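Local coordinates for protein putative adhesin (Bacteroides thetaiotaomicron, PDB 4QDG) that probably acts as a cell-surface adhesin or anchor protein of Bacteroides pili, as a lipoprotein of the FimB/Mfa2 family in the fimbrillin superfamily, at residues Y21-E26 with S269-D274; K33-L38 with G125-E130. All coordinates share one frame; numbering follows the deposited sequence.

Contact 1: Y21-E26 with S269-D274; sequences YDYNME and SQEFLD. With MG (magnesium ion), chain D.
Tyr-23 lays the phenol end of its ring across the aliphatic part of Glu-271. Its OH lies 3.3 Å from CG of Glu-271, and the two side chains cross at about a right angle. The ring and the carboxylate are nearly parallel, with planes 10° apart. The Glu-271 chain is extended, with CG anti to the backbone N (chi1 177°). This carries OE2 past the ring to its salt bridge with Arg-275. Further along the helix, CB of Asp-274 meets CE2 of Tyr-23 at 3.7 Å. Tyr-23 is the centre of an inverse gamma turn in the loop after strand 15-20. Two residues on, CE of the selenomethionine Met-25 packs loosely on CD1 of Phe-272, 4.3 Å away.

No direct hydrogen bond joins the segments; water does the bridging. Water 3 lies 2.7 Å from Tyr-23 OH and gives a proton to Asp-274 OD2 at 2.6 Å. Water 2 links the backbone, 2.7 Å from both Tyr-23 O and Asp-274 O. Asp-274 OD1 takes Gln-270 NE2 from above its carboxylate plane, 51° out of it, and forms a salt bridge with Arg-225. Next to it, Leu-273 O binds a magnesium ion at 2.2 Å, with Asn-151 and Glu-276. The loop thus meets the metal-binding helix through ring packing and water, while the helix carboxylates are probably kept charged by their arginines.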
loop_
_atom_site.group_PDB
_atom_site.type_symbol
_atom_site.label_atom_id
_atom_site.label_comp_id
_atom_site.label_asym_id
_atom_site.label_seq_id
_atom_site.Cartn_x
_atom_site.Cartn_y
_atom_site.Cartn_z
ATOM N N TYR A 21 -12.392 -5.448 3.772
ATOM C CA TYR A 21 -11.440 -4.376 3.466
ATOM C C TYR A 21 -12.270 -3.106 3.219
ATOM O O TYR A 21 -12.654 -2.813 2.088
ATOM C CB TYR A 21 -10.467 -4.727 2.311
ATOM C CG TYR A 21 -9.757 -3.529 1.698
ATOM C CD1 TYR A 21 -8.980 -2.668 2.480
ATOM C CD2 TYR A 21 -9.917 -3.215 0.346
ATOM C CE1 TYR A 21 -8.369 -1.534 1.925
ATOM C CE2 TYR A 21 -9.297 -2.097 -0.217
ATOM C CZ TYR A 21 -8.515 -1.267 0.574
ATOM O OH TYR A 21 -7.902 -0.177 -0.007
ATOM N N ASP A 22 -12.613 -2.411 4.306
ATOM C CA ASP A 22 -13.364 -1.155 4.261
ATOM C C ASP A 22 -12.442 0.040 4.679
ATOM O O ASP A 22 -12.897 1.172 4.668
ATOM C CB ASP A 22 -14.673 -1.230 5.106
ATOM C CG ASP A 22 -14.560 -1.179 6.621
ATOM O OD1 ASP A 22 -13.456 -0.877 7.133
ATOM O OD2 ASP A 22 -15.591 -1.379 7.298
ATOM N N TYR A 23 -11.139 -0.227 5.006
ATOM C CA TYR A 23 -10.153 0.787 5.413
ATOM C C TYR A 23 -9.592 1.557 4.198
ATOM O O TYR A 23 -8.405 1.498 3.862
ATOM C CB TYR A 23 -9.010 0.157 6.213
ATOM C CG TYR A 23 -8.419 1.090 7.245
ATOM C CD1 TYR A 23 -9.223 1.688 8.217
ATOM C CD2 TYR A 23 -7.049 1.344 7.285
ATOM C CE1 TYR A 23 -8.677 2.514 9.199
ATOM C CE2 TYR A 23 -6.497 2.173 8.263
ATOM C CZ TYR A 23 -7.314 2.734 9.231
ATOM O OH TYR A 23 -6.790 3.537 10.209
ATOM N N ASN A 24 -10.491 2.256 3.538
ATOM C CA ASN A 24 -10.234 3.037 2.351
ATOM C C ASN A 24 -11.025 4.357 2.476
ATOM O O ASN A 24 -11.745 4.549 3.456
ATOM C CB ASN A 24 -10.599 2.219 1.094
ATOM C CG ASN A 24 -11.968 1.583 1.132
ATOM O OD1 ASN A 24 -12.970 2.247 1.348
ATOM N ND2 ASN A 24 -12.040 0.284 0.910
HETATM N N MSE A 25 -10.842 5.277 1.521
HETATM C CA MSE A 25 -11.450 6.615 1.546
HETATM C C MSE A 25 -12.962 6.566 1.278
HETATM O O MSE A 25 -13.667 7.544 1.572
HETATM C CB MSE A 25 -10.737 7.562 0.550
HETATM C CG MSE A 25 -9.280 7.817 0.908
HETATM SE SE MSE A 25 -9.002 8.661 2.697
HETATM C CE MSE A 25 -9.386 10.501 2.230
ATOM N N GLU A 26 -13.466 5.421 0.772
ATOM C CA GLU A 26 -14.889 5.205 0.489
ATOM C C GLU A 26 -15.603 4.679 1.710
ATOM O O GLU A 26 -16.832 4.679 1.732
ATOM C CB GLU A 26 -15.081 4.225 -0.679
ATOM C CG GLU A 26 -14.576 4.749 -2.023
ATOM C CD GLU A 26 -13.075 4.959 -2.155
ATOM O OE1 GLU A 26 -12.313 3.989 -1.932
ATOM O OE2 GLU A 26 -12.666 6.104 -2.466
ATOM N N SER A 269 -3.229 11.080 10.865
ATOM C CA SER A 269 -2.229 11.125 9.788
ATOM C C SER A 269 -1.932 9.729 9.207
ATOM O O SER A 269 -1.974 9.561 7.981
ATOM C CB SER A 269 -0.950 11.794 10.265
ATOM O OG SER A 269 -1.194 13.187 10.358
ATOM N N GLN A 270 -1.699 8.739 10.071
ATOM C CA GLN A 270 -1.423 7.353 9.655
ATOM C C GLN A 270 -2.638 6.725 8.956
ATOM O O GLN A 270 -2.474 6.051 7.939
ATOM C CB GLN A 270 -0.952 6.468 10.835
ATOM C CG GLN A 270 -0.321 5.156 10.335
ATOM C CD GLN A 270 0.755 5.388 9.278
ATOM O OE1 GLN A 270 1.751 6.075 9.513
ATOM N NE2 GLN A 270 0.540 4.882 8.072
ATOM N N GLU A 271 -3.847 6.982 9.476
ATOM C CA GLU A 271 -5.121 6.501 8.896
ATOM C C GLU A 271 -5.289 6.994 7.467
ATOM O O GLU A 271 -5.713 6.227 6.603
ATOM C CB GLU A 271 -6.318 6.939 9.750
ATOM C CG GLU A 271 -7.665 6.530 9.163
ATOM C CD GLU A 271 -8.878 6.734 10.051
ATOM O OE1 GLU A 271 -8.731 7.318 11.145
ATOM O OE2 GLU A 271 -9.984 6.311 9.649
ATOM N N PHE A 272 -4.992 8.276 7.233
ATOM C CA PHE A 272 -5.019 8.926 5.918
ATOM C C PHE A 272 -3.998 8.236 4.993
ATOM O O PHE A 272 -4.336 7.881 3.849
ATOM C CB PHE A 272 -4.705 10.442 6.082
ATOM C CG PHE A 272 -4.522 11.206 4.797
ATOM C CD1 PHE A 272 -5.617 11.541 4.006
ATOM C CD2 PHE A 272 -3.248 11.564 4.356
ATOM C CE1 PHE A 272 -5.446 12.233 2.798
ATOM C CE2 PHE A 272 -3.079 12.255 3.157
ATOM C CZ PHE A 272 -4.182 12.595 2.395
ATOM N N LEU A 273 -2.766 8.015 5.497
ATOM C CA LEU A 273 -1.723 7.355 4.693
ATOM C C LEU A 273 -2.059 5.895 4.395
ATOM O O LEU A 273 -1.606 5.378 3.366
ATOM C CB LEU A 273 -0.356 7.441 5.352
ATOM C CG LEU A 273 0.216 8.845 5.557
ATOM C CD1 LEU A 273 1.389 8.793 6.529
ATOM C CD2 LEU A 273 0.620 9.489 4.203
ATOM N N ASP A 274 -2.864 5.232 5.285
ATOM C CA ASP A 274 -3.284 3.848 5.049
ATOM C C ASP A 274 -4.558 3.774 4.229
ATOM O O ASP A 274 -4.610 2.951 3.326
ATOM C CB ASP A 274 -3.472 3.055 6.346
ATOM C CG ASP A 274 -2.262 2.951 7.234
ATOM O OD1 ASP A 274 -1.158 2.776 6.700
ATOM O OD2 ASP A 274 -2.436 2.980 8.486
HETATM MG MG MG D . -1.937 4.069 1.594
HETATM O O HOH W 1 -6.452 1.726 0.880
HETATM O O HOH W 2 -5.812 0.594 4.009
HETATM O O HOH W 3 -4.114 3.181 10.451
HETATM O O HOH W 4 -2.279 1.955 1.337
#

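Contact 2: K33-L38 with G125-E130. With MG (magnesium ion), chain C.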
loop_
_atom_site.group_PDB
_atom_site.type_symbol
_atom_site.label_atom_id
_atom_site.label_comp_id
_atom_site.label_asym_id
_atom_site.label_seq_id
_atom_site.Cartn_x
_atom_site.Cartn_y
_atom_site.Cartn_z
ATOM N N LYS A 33 -13.545 -7.500 -4.529
ATOM C CA LYS A 33 -12.953 -7.050 -5.783
ATOM C C LYS A 33 -11.449 -6.834 -5.688
ATOM O O LYS A 33 -10.792 -6.831 -6.731
ATOM C CB LYS A 33 -13.644 -5.788 -6.348
ATOM C CG LYS A 33 -13.999 -4.704 -5.344
ATOM C CD LYS A 33 -14.938 -3.662 -5.976
ATOM C CE LYS A 33 -15.454 -2.641 -4.977
ATOM N NZ LYS A 33 -16.150 -1.502 -5.640
ATOM N N LYS A 34 -10.878 -6.717 -4.469
ATOM C CA LYS A 34 -9.442 -6.436 -4.367
ATOM C C LYS A 34 -8.586 -7.585 -3.862
ATOM O O LYS A 34 -7.446 -7.666 -4.294
ATOM C CB LYS A 34 -9.182 -5.184 -3.495
ATOM C CG LYS A 34 -9.855 -3.877 -3.999
ATOM C CD LYS A 34 -9.601 -3.562 -5.471
ATOM C CE LYS A 34 -8.693 -2.388 -5.728
ATOM N NZ LYS A 34 -7.550 -2.751 -6.619
ATOM N N VAL A 35 -9.085 -8.467 -2.968
ATOM C CA VAL A 35 -8.232 -9.536 -2.404
ATOM C C VAL A 35 -8.523 -10.868 -3.072
ATOM O O VAL A 35 -9.550 -11.481 -2.803
ATOM C CB VAL A 35 -8.329 -9.621 -0.857
ATOM C CG1 VAL A 35 -7.357 -10.666 -0.305
ATOM C CG2 VAL A 35 -8.074 -8.260 -0.215
ATOM N N ASP A 36 -7.587 -11.316 -3.929
ATOM C CA ASP A 36 -7.646 -12.519 -4.772
ATOM C C ASP A 36 -6.987 -13.771 -4.127
ATOM O O ASP A 36 -7.119 -14.874 -4.656
ATOM C CB ASP A 36 -6.940 -12.215 -6.122
ATOM C CG ASP A 36 -5.425 -11.977 -6.054
ATOM O OD1 ASP A 36 -4.934 -11.531 -4.990
ATOM O OD2 ASP A 36 -4.736 -12.229 -7.066
ATOM N N CYS A 37 -6.221 -13.588 -3.046
ATOM C CA CYS A 37 -5.565 -14.688 -2.349
ATOM C C CYS A 37 -5.465 -14.343 -0.879
ATOM O O CYS A 37 -5.156 -13.215 -0.512
ATOM C CB CYS A 37 -4.206 -15.040 -2.955
ATOM S SG CYS A 37 -3.007 -13.677 -2.957
ATOM N N LEU A 38 -5.801 -15.307 -0.035
ATOM C CA LEU A 38 -5.851 -15.083 1.386
ATOM C C LEU A 38 -5.019 -16.107 2.147
ATOM O O LEU A 38 -5.081 -17.294 1.859
ATOM C CB LEU A 38 -7.337 -15.145 1.789
ATOM C CG LEU A 38 -7.728 -15.017 3.254
ATOM C CD1 LEU A 38 -7.360 -13.630 3.825
ATOM C CD2 LEU A 38 -9.189 -15.284 3.390
ATOM N N GLY A 125 -1.056 -5.870 -4.661
ATOM C CA GLY A 125 -1.639 -5.423 -3.398
ATOM C C GLY A 125 -1.303 -6.309 -2.215
ATOM O O GLY A 125 -1.322 -7.538 -2.330
ATOM N N LEU A 126 -0.904 -5.686 -1.098
ATOM C CA LEU A 126 -0.607 -6.397 0.142
ATOM C C LEU A 126 -1.601 -5.924 1.178
ATOM O O LEU A 126 -1.764 -4.721 1.374
ATOM C CB LEU A 126 0.859 -6.211 0.606
ATOM C CG LEU A 126 1.241 -6.964 1.891
ATOM C CD1 LEU A 126 1.267 -8.481 1.648
ATOM C CD2 LEU A 126 2.570 -6.468 2.439
ATOM N N TYR A 127 -2.329 -6.871 1.778
ATOM C CA TYR A 127 -3.373 -6.589 2.764
ATOM C C TYR A 127 -3.080 -7.305 4.066
ATOM O O TYR A 127 -2.426 -8.343 4.073
ATOM C CB TYR A 127 -4.767 -6.963 2.222
ATOM C CG TYR A 127 -5.137 -6.219 0.955
ATOM C CD1 TYR A 127 -4.684 -6.649 -0.289
ATOM C CD2 TYR A 127 -5.952 -5.091 0.998
ATOM C CE1 TYR A 127 -4.995 -5.953 -1.457
ATOM C CE2 TYR A 127 -6.327 -4.424 -0.176
ATOM C CZ TYR A 127 -5.825 -4.845 -1.399
ATOM O OH TYR A 127 -6.158 -4.188 -2.564
ATOM N N TRP A 128 -3.492 -6.697 5.182
ATOM C CA TRP A 128 -3.245 -7.238 6.512
ATOM C C TRP A 128 -4.353 -6.864 7.471
ATOM O O TRP A 128 -4.864 -5.756 7.429
ATOM C CB TRP A 128 -1.889 -6.730 7.061
ATOM C CG TRP A 128 -1.584 -7.181 8.454
ATOM C CD1 TRP A 128 -0.981 -8.349 8.824
ATOM C CD2 TRP A 128 -1.936 -6.509 9.668
ATOM N NE1 TRP A 128 -0.909 -8.430 10.193
ATOM C CE2 TRP A 128 -1.482 -7.310 10.736
ATOM C CE3 TRP A 128 -2.560 -5.285 9.958
ATOM C CZ2 TRP A 128 -1.625 -6.924 12.068
ATOM C CZ3 TRP A 128 -2.708 -4.908 11.284
ATOM C CH2 TRP A 128 -2.243 -5.719 12.320
ATOM N N GLY A 129 -4.636 -7.783 8.383
ATOM C CA GLY A 129 -5.567 -7.615 9.485
ATOM C C GLY A 129 -5.368 -8.720 10.503
ATOM O O GLY A 129 -4.801 -9.769 10.188
ATOM N N GLU A 130 -5.865 -8.511 11.722
ATOM C CA GLU A 130 -5.797 -9.529 12.788
ATOM C C GLU A 130 -7.035 -9.446 13.707
ATOM O O GLU A 130 -7.716 -8.418 13.746
ATOM C CB GLU A 130 -4.497 -9.418 13.602
ATOM C CG GLU A 130 -4.304 -8.076 14.289
ATOM C CD GLU A 130 -3.091 -7.957 15.189
ATOM O OE1 GLU A 130 -2.208 -8.840 15.116
ATOM O OE2 GLU A 130 -3.031 -6.987 15.980
HETATM MG MG MG C . -2.936 -12.455 -5.239
#
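Lys-34, at the end of helix 31-34, meets Tyr-127 with the base of its side chain. Its CB lies 3.3 Å from OH of Tyr-127. The chain then bends repeatedly, and the amine leads away from the tyrosine.

Val-35 is the first residue to leave the helical conformation. Its CG1 is anti to the backbone N (chi1 -176°), which places CG2 on the side of the N. This methyl sits over the centre of the Tyr-127 ring, 3.8 Å from the centroid and 12° off the ring normal. It is a face-on CH-pi contact.

Asp-36 and Cys-37 do not touch the tyrosine; they bind a magnesium ion. Asp-36 chelates it with both oxygens, OD1 at 2.2 Å and OD2 at 2.6 Å. Cys-37 SG lies 2.6 Å from the magnesium. Cys-86 and His-124 complete the site.

Leu-38 begins strand 38-44, and its side chain packs on Ala-80 of strand 75-82. The contact lies where the chain passes from helix 31-34 to strand 38-44. Tyr-127 comes from the start of strand 127-137, which pairs with strand 75-82 on one side and strand 140-159 on the other.

In the fold
The chain first forms strand 15-20, then enters the loop that holds 21-26. Helix 31-34 follows, and segment 33-38 runs out of its end. Segment 125-130 returns to 33-38 and closes a loop of 86 residues as contact 2. Segment 269-274 closes contact 1 much later, so the shorter loop lies wholly within the longer one. The two contacts are also neighbours in space, with centres about 14 Å apart. Tyr-21 and Tyr-127 join them in an edge-to-face ring pair, CE2 to CE2 at 3.8 Å. Contact 1 ties the early loop to helix 269-275, and contact 2 ties helix 31-34 to strand 127-137. Contact 1 holds Leu-273 of one magnesium site, contact 2 Asp-36 and Cys-37 of another.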